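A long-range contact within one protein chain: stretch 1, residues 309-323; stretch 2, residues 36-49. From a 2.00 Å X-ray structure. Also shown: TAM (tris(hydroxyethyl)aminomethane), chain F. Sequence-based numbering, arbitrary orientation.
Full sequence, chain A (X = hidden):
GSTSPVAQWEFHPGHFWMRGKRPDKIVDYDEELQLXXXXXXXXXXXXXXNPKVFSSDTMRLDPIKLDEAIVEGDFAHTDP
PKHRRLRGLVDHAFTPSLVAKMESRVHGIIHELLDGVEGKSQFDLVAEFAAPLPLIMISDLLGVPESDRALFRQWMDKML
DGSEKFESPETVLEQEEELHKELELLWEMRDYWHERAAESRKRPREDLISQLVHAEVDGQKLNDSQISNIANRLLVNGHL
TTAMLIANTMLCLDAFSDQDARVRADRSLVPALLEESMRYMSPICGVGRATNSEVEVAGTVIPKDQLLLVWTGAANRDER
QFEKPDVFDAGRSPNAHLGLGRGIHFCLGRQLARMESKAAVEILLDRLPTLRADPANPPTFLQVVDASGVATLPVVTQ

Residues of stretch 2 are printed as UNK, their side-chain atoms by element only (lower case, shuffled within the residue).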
# COMPACT_ATOMS: atom_id res chain seq x y z
N LEU A 309 13.25 -1.23 10.42
CA LEU A 309 11.85 -1.47 10.14
C LEU A 309 10.99 -0.68 11.09
O LEU A 309 10.98 -0.92 12.29
CB LEU A 309 11.51 -2.95 10.26
CG LEU A 309 12.32 -3.78 9.26
CD1 LEU A 309 11.87 -5.24 9.24
CD2 LEU A 309 12.32 -3.16 7.87
N VAL A 310 10.28 0.29 10.51
CA VAL A 310 9.36 1.15 11.22
C VAL A 310 7.96 0.49 11.20
O VAL A 310 7.31 0.44 10.13
CB VAL A 310 9.31 2.53 10.58
CG1 VAL A 310 8.27 3.39 11.25
CG2 VAL A 310 10.69 3.18 10.56
N TRP A 311 7.53 -0.06 12.35
CA TRP A 311 6.25 -0.80 12.36
C TRP A 311 5.06 0.14 12.64
O TRP A 311 4.62 0.33 13.78
CB TRP A 311 6.30 -1.98 13.32
CG TRP A 311 7.31 -2.99 12.87
CD1 TRP A 311 8.58 -3.19 13.37
CD2 TRP A 311 7.16 -3.93 11.78
NE1 TRP A 311 9.22 -4.19 12.65
CE2 TRP A 311 8.37 -4.67 11.69
CE3 TRP A 311 6.12 -4.22 10.89
CZ2 TRP A 311 8.56 -5.68 10.73
CZ3 TRP A 311 6.32 -5.22 9.94
CH2 TRP A 311 7.53 -5.93 9.87
N THR A 312 4.59 0.76 11.56
CA THR A 312 3.46 1.63 11.57
C THR A 312 2.26 0.85 12.08
O THR A 312 1.43 1.42 12.83
CB THR A 312 3.20 2.18 10.13
OG1 THR A 312 3.13 1.06 9.26
CG2 THR A 312 4.32 3.10 9.71
N GLY A 313 2.15 -0.45 11.76
CA GLY A 313 1.02 -1.21 12.31
C GLY A 313 1.07 -1.24 13.86
O GLY A 313 0.07 -1.10 14.55
N ALA A 314 2.25 -1.45 14.40
CA ALA A 314 2.40 -1.49 15.86
C ALA A 314 2.25 -0.09 16.48
O ALA A 314 1.61 0.08 17.53
CB ALA A 314 3.74 -2.12 16.22
N ALA A 315 2.80 0.93 15.82
CA ALA A 315 2.70 2.31 16.27
C ALA A 315 1.25 2.71 16.42
O ALA A 315 0.89 3.35 17.43
CB ALA A 315 3.38 3.26 15.28
N ASN A 316 0.43 2.19 15.49
CA ASN A 316 -0.99 2.48 15.47
C ASN A 316 -1.74 1.86 16.63
O ASN A 316 -2.94 2.17 16.82
CB ASN A 316 -1.63 1.96 14.17
CG ASN A 316 -1.31 2.81 12.96
OD1 ASN A 316 -0.91 3.96 13.08
ND2 ASN A 316 -1.47 2.25 11.79
N ARG A 317 -1.10 0.94 17.34
CA ARG A 317 -1.74 0.40 18.55
C ARG A 317 -1.10 0.98 19.82
O ARG A 317 -1.33 0.49 20.93
CB ARG A 317 -1.66 -1.14 18.58
CG ARG A 317 -2.25 -1.83 17.34
CD ARG A 317 -3.69 -1.43 17.09
NE ARG A 317 -4.36 -2.32 16.14
CZ ARG A 317 -5.06 -3.39 16.51
NH1 ARG A 317 -5.20 -3.69 17.80
NH2 ARG A 317 -5.63 -4.15 15.59
N ASP A 318 -0.32 2.06 19.67
CA ASP A 318 0.43 2.60 20.81
C ASP A 318 -0.51 3.39 21.70
O ASP A 318 -1.12 4.36 21.26
CB ASP A 318 1.64 3.45 20.36
CG ASP A 318 2.56 3.86 21.55
OD1 ASP A 318 2.12 3.77 22.72
OD2 ASP A 318 3.73 4.22 21.34
N GLU A 319 -0.65 2.91 22.93
CA GLU A 319 -1.54 3.50 23.92
C GLU A 319 -1.08 4.90 24.41
O GLU A 319 -1.87 5.62 25.00
CB GLU A 319 -1.68 2.55 25.11
CG GLU A 319 -0.38 2.39 25.86
CD GLU A 319 -0.43 1.33 26.96
OE1 GLU A 319 -1.54 0.86 27.34
OE2 GLU A 319 0.66 1.04 27.50
N ARG A 320 0.19 5.26 24.17
CA ARG A 320 0.69 6.62 24.44
C ARG A 320 0.08 7.60 23.41
O ARG A 320 0.08 8.82 23.64
CB ARG A 320 2.22 6.68 24.37
CG ARG A 320 3.00 5.92 25.46
CD ARG A 320 4.52 5.95 25.21
NE ARG A 320 4.81 5.28 23.92
CZ ARG A 320 5.97 5.35 23.26
NH1 ARG A 320 7.01 6.01 23.77
NH2 ARG A 320 6.09 4.74 22.06
N GLN A 321 -0.43 7.09 22.29
CA GLN A 321 -1.00 7.97 21.27
C GLN A 321 -2.51 7.82 21.17
O GLN A 321 -3.22 8.80 20.95
CB GLN A 321 -0.34 7.71 19.91
CG GLN A 321 -0.97 8.48 18.73
CD GLN A 321 -0.92 10.02 18.94
OE1 GLN A 321 -0.12 10.53 19.73
NE2 GLN A 321 -1.73 10.76 18.17
N PHE A 322 -3.03 6.61 21.30
CA PHE A 322 -4.47 6.39 21.18
C PHE A 322 -5.10 5.86 22.45
O PHE A 322 -4.57 4.95 23.05
CB PHE A 322 -4.79 5.44 20.05
CG PHE A 322 -4.12 5.81 18.77
CD1 PHE A 322 -4.67 6.77 17.95
CD2 PHE A 322 -2.90 5.24 18.42
CE1 PHE A 322 -4.03 7.12 16.74
CE2 PHE A 322 -2.24 5.59 17.23
CZ PHE A 322 -2.80 6.53 16.41
N GLU A 323 -6.24 6.41 22.85
CA GLU A 323 -7.01 5.82 23.94
C GLU A 323 -7.59 4.49 23.46
O GLU A 323 -8.13 4.41 22.33
CB GLU A 323 -8.14 6.76 24.37
CG GLU A 323 -9.15 6.18 25.38
CD GLU A 323 -8.60 6.03 26.80
OE1 GLU A 323 -7.47 6.49 27.08
OE2 GLU A 323 -9.32 5.46 27.65
N UNK A 36 16.93 -3.80 12.70
CA UNK A 36 16.37 -3.16 13.88
C UNK A 36 14.88 -2.96 13.65
O UNK A 36 14.44 -2.82 12.49
c UNK A 36 18.68 -1.72 17.07
c UNK A 36 19.18 -1.86 15.76
c UNK A 36 20.96 -1.84 17.91
c UNK A 36 20.57 -1.99 15.57
c UNK A 36 17.08 -1.82 14.16
c UNK A 36 19.59 -2.07 13.57
n UNK A 36 20.79 -2.13 14.22
c UNK A 36 19.59 -1.71 18.13
c UNK A 36 21.48 -1.98 16.64
c UNK A 36 18.56 -1.92 14.47
N UNK A 37 14.12 -3.04 14.75
CA UNK A 37 12.67 -2.85 14.81
C UNK A 37 12.26 -1.68 15.71
O UNK A 37 12.76 -1.59 16.83
o UNK A 37 11.68 -5.33 13.28
n UNK A 37 12.81 -6.39 14.88
c UNK A 37 11.97 -4.13 15.33
c UNK A 37 12.15 -5.34 14.41
N UNK A 38 11.36 -0.81 15.25
CA UNK A 38 10.76 0.26 16.09
C UNK A 38 9.24 0.07 16.17
O UNK A 38 8.58 -0.03 15.12
c UNK A 38 12.47 1.90 15.30
c UNK A 38 11.03 1.68 15.50
c UNK A 38 10.46 2.79 16.40
N UNK A 39 8.66 0.04 17.37
CA UNK A 39 7.22 -0.20 17.52
C UNK A 39 6.42 1.00 18.15
O UNK A 39 5.17 1.00 18.15
o UNK A 39 9.74 -6.11 16.79
c UNK A 39 8.64 -3.25 18.76
c UNK A 39 7.71 -2.67 17.94
c UNK A 39 9.06 -4.97 17.17
c UNK A 39 8.13 -4.43 16.34
c UNK A 39 7.45 -3.29 16.71
c UNK A 39 9.32 -4.39 18.39
c UNK A 39 6.97 -1.44 18.37
N UNK A 40 7.11 2.02 18.64
CA UNK A 40 6.44 3.09 19.35
C UNK A 40 5.92 4.14 18.39
O UNK A 40 6.46 4.29 17.28
N UNK A 41 4.82 4.80 18.76
CA UNK A 41 4.26 5.81 17.83
C UNK A 41 5.12 7.09 17.78
O UNK A 41 5.52 7.50 16.68
c UNK A 41 2.29 8.53 17.58
c UNK A 41 0.92 9.19 15.74
c UNK A 41 2.79 6.13 18.15
c UNK A 41 1.69 9.52 16.83
c UNK A 41 2.12 7.19 17.29
c UNK A 41 0.70 7.87 15.40
o UNK A 41 0.36 10.22 15.04
c UNK A 41 1.32 6.86 16.16
N UNK A 42 5.43 7.71 18.93
CA UNK A 42 6.20 8.96 18.80
C UNK A 42 7.57 8.76 18.13
O UNK A 42 8.04 9.64 17.44
c UNK A 42 5.22 7.34 20.33
c UNK A 42 6.37 9.45 20.28
c UNK A 42 6.18 8.24 21.10
N UNK A 43 8.19 7.61 18.36
CA UNK A 43 9.49 7.31 17.77
C UNK A 43 9.36 7.10 16.24
O UNK A 43 10.17 7.61 15.46
c UNK A 43 10.12 6.07 18.42
o UNK A 43 8.18 5.46 20.20
c UNK A 43 9.17 5.97 20.79
c UNK A 43 10.43 6.24 19.95
o UNK A 43 9.18 6.23 22.01
N UNK A 44 8.36 6.33 15.84
CA UNK A 44 8.11 6.06 14.42
C UNK A 44 7.85 7.34 13.63
O UNK A 44 8.44 7.58 12.57
o UNK A 44 7.14 3.82 14.74
c UNK A 44 6.89 5.13 14.25
N UNK A 45 6.93 8.15 14.16
CA UNK A 45 6.54 9.43 13.57
C UNK A 45 7.77 10.32 13.39
O UNK A 45 7.97 10.91 12.33
c UNK A 45 5.50 10.12 14.46
N UNK A 46 8.59 10.42 14.43
CA UNK A 46 9.81 11.22 14.32
C UNK A 46 10.76 10.67 13.24
O UNK A 46 11.41 11.43 12.57
c UNK A 46 10.50 11.30 15.61
N UNK A 47 10.88 9.35 13.16
CA UNK A 47 11.78 8.72 12.20
C UNK A 47 11.34 9.07 10.78
O UNK A 47 12.18 9.40 9.93
c UNK A 47 12.71 6.81 13.61
c UNK A 47 11.84 7.17 12.39
c UNK A 47 12.57 5.35 14.06
c UNK A 47 12.41 6.48 11.12
N UNK A 48 10.04 8.97 10.54
CA UNK A 48 9.46 9.23 9.19
C UNK A 48 9.66 10.71 8.83
O UNK A 48 9.80 11.03 7.65
c UNK A 48 7.65 7.35 9.36
c UNK A 48 6.13 7.14 9.40
c UNK A 48 8.25 6.48 8.22
c UNK A 48 7.97 8.84 9.15
N UNK A 49 9.69 11.61 9.84
CA UNK A 49 9.89 13.04 9.60
C UNK A 49 11.37 13.47 9.54
O UNK A 49 11.69 14.65 9.42
c UNK A 49 9.17 13.87 10.67
o UNK A 49 7.81 13.51 10.67
C TAM F . 9.47 -9.07 13.74
C1 TAM F . 9.87 -9.18 15.27
C2 TAM F . 8.48 -10.17 13.32
C3 TAM F . 8.87 -7.66 13.46
C4 TAM F . 8.82 -9.94 16.09
C5 TAM F . 8.17 -9.99 11.84
C6 TAM F . 7.75 -7.24 14.43
N TAM F . 10.67 -9.19 12.91
O4 TAM F . 9.15 -11.31 16.17
O5 TAM F . 9.38 -9.54 11.21
O6 TAM F . 6.61 -8.03 14.18

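Position 36 carries one carbon and then fused five- and six-membered rings holding eight carbons and one nitrogen, an indole whose end leads away from stretch 1; it is Trp36. Its backbone O accepts a hydrogen bond from Leu309 N (2.9 Å), opening a parallel strand pairing. At position 37, two carbons, the second bearing one oxygen and one nitrogen, form a short carboxamide: Asn37. Its OD1 accepts a hydrogen bond from Trp311 NE1 (2.8 Å), while its ND2 is satisfied elsewhere in the structure. Position 38 has one carbon bearing two more, the beta-branched Val38, on the same sheet face as Val310. Its N donates to Leu309 O (3.0 Å) and its O accepts from Trp311 N (3.0 Å).

Position 39 shows a six-carbon ring bearing one oxygen, hence Tyr39. Its ring lies nearly parallel to the five-membered ring of Trp311 but slid aside, with CE1 3.2 Å from Trp311 CD1; CD1 of Tyr39 also meets Ala314 CB at 3.9 Å. Position 40 has no side-chain atoms: Gly40. An ideal CB here would sit 2.4 Å from Arg320 NH2, a clash, so the bare backbone makes room for the guanidinium.

Position 41 is again a six-carbon ring with one oxygen, Tyr41. Gln321 CG lies 3.4 Å from the centroid of its ring, over one face, and Phe322 directs an edge toward a face of the ring in an offset arrangement. Position 42 closes three carbons onto its own N, which identifies Pro42; its CD packs 3.2 Å from Arg320 NH2, over one face of the guanidinium. Three carbons ending in two oxygens mark position 43 as Glu43, whose OE1 and OE2 take hydrogen bonds from Arg320 NH2 (2.9 Å) and NH1 (2.8 Å) in a salt bridge.

One carbon and one oxygen make position 44 Ser44; its OG lies 3.7 Å from Val310 CG1. Positions 45 and 46, each with a single carbon and no contact, are Ala45 and Ala46. Position 47, forked at its first carbon with one arm two carbons long, is Ile47, its CG2 3.8 Å from Val310 CG2. Position 48, forked at the second carbon, is Leu48, and its CD2 approaches Val310 CG1 at 4.3 Å. Position 49, one carbon and one oxygen out of reach of stretch 1, is Ser49.

The strands fix the register, and the helix then packs on Val310 and Ala315. Asp318 OD2 accepts from Tyr41 N (2.9 Å) and also binds Arg320 NH2 (2.5 Å), joining the helix start to the salt bridge.

Stretch 2, residues 36-49: WNVYGYPESAAILS
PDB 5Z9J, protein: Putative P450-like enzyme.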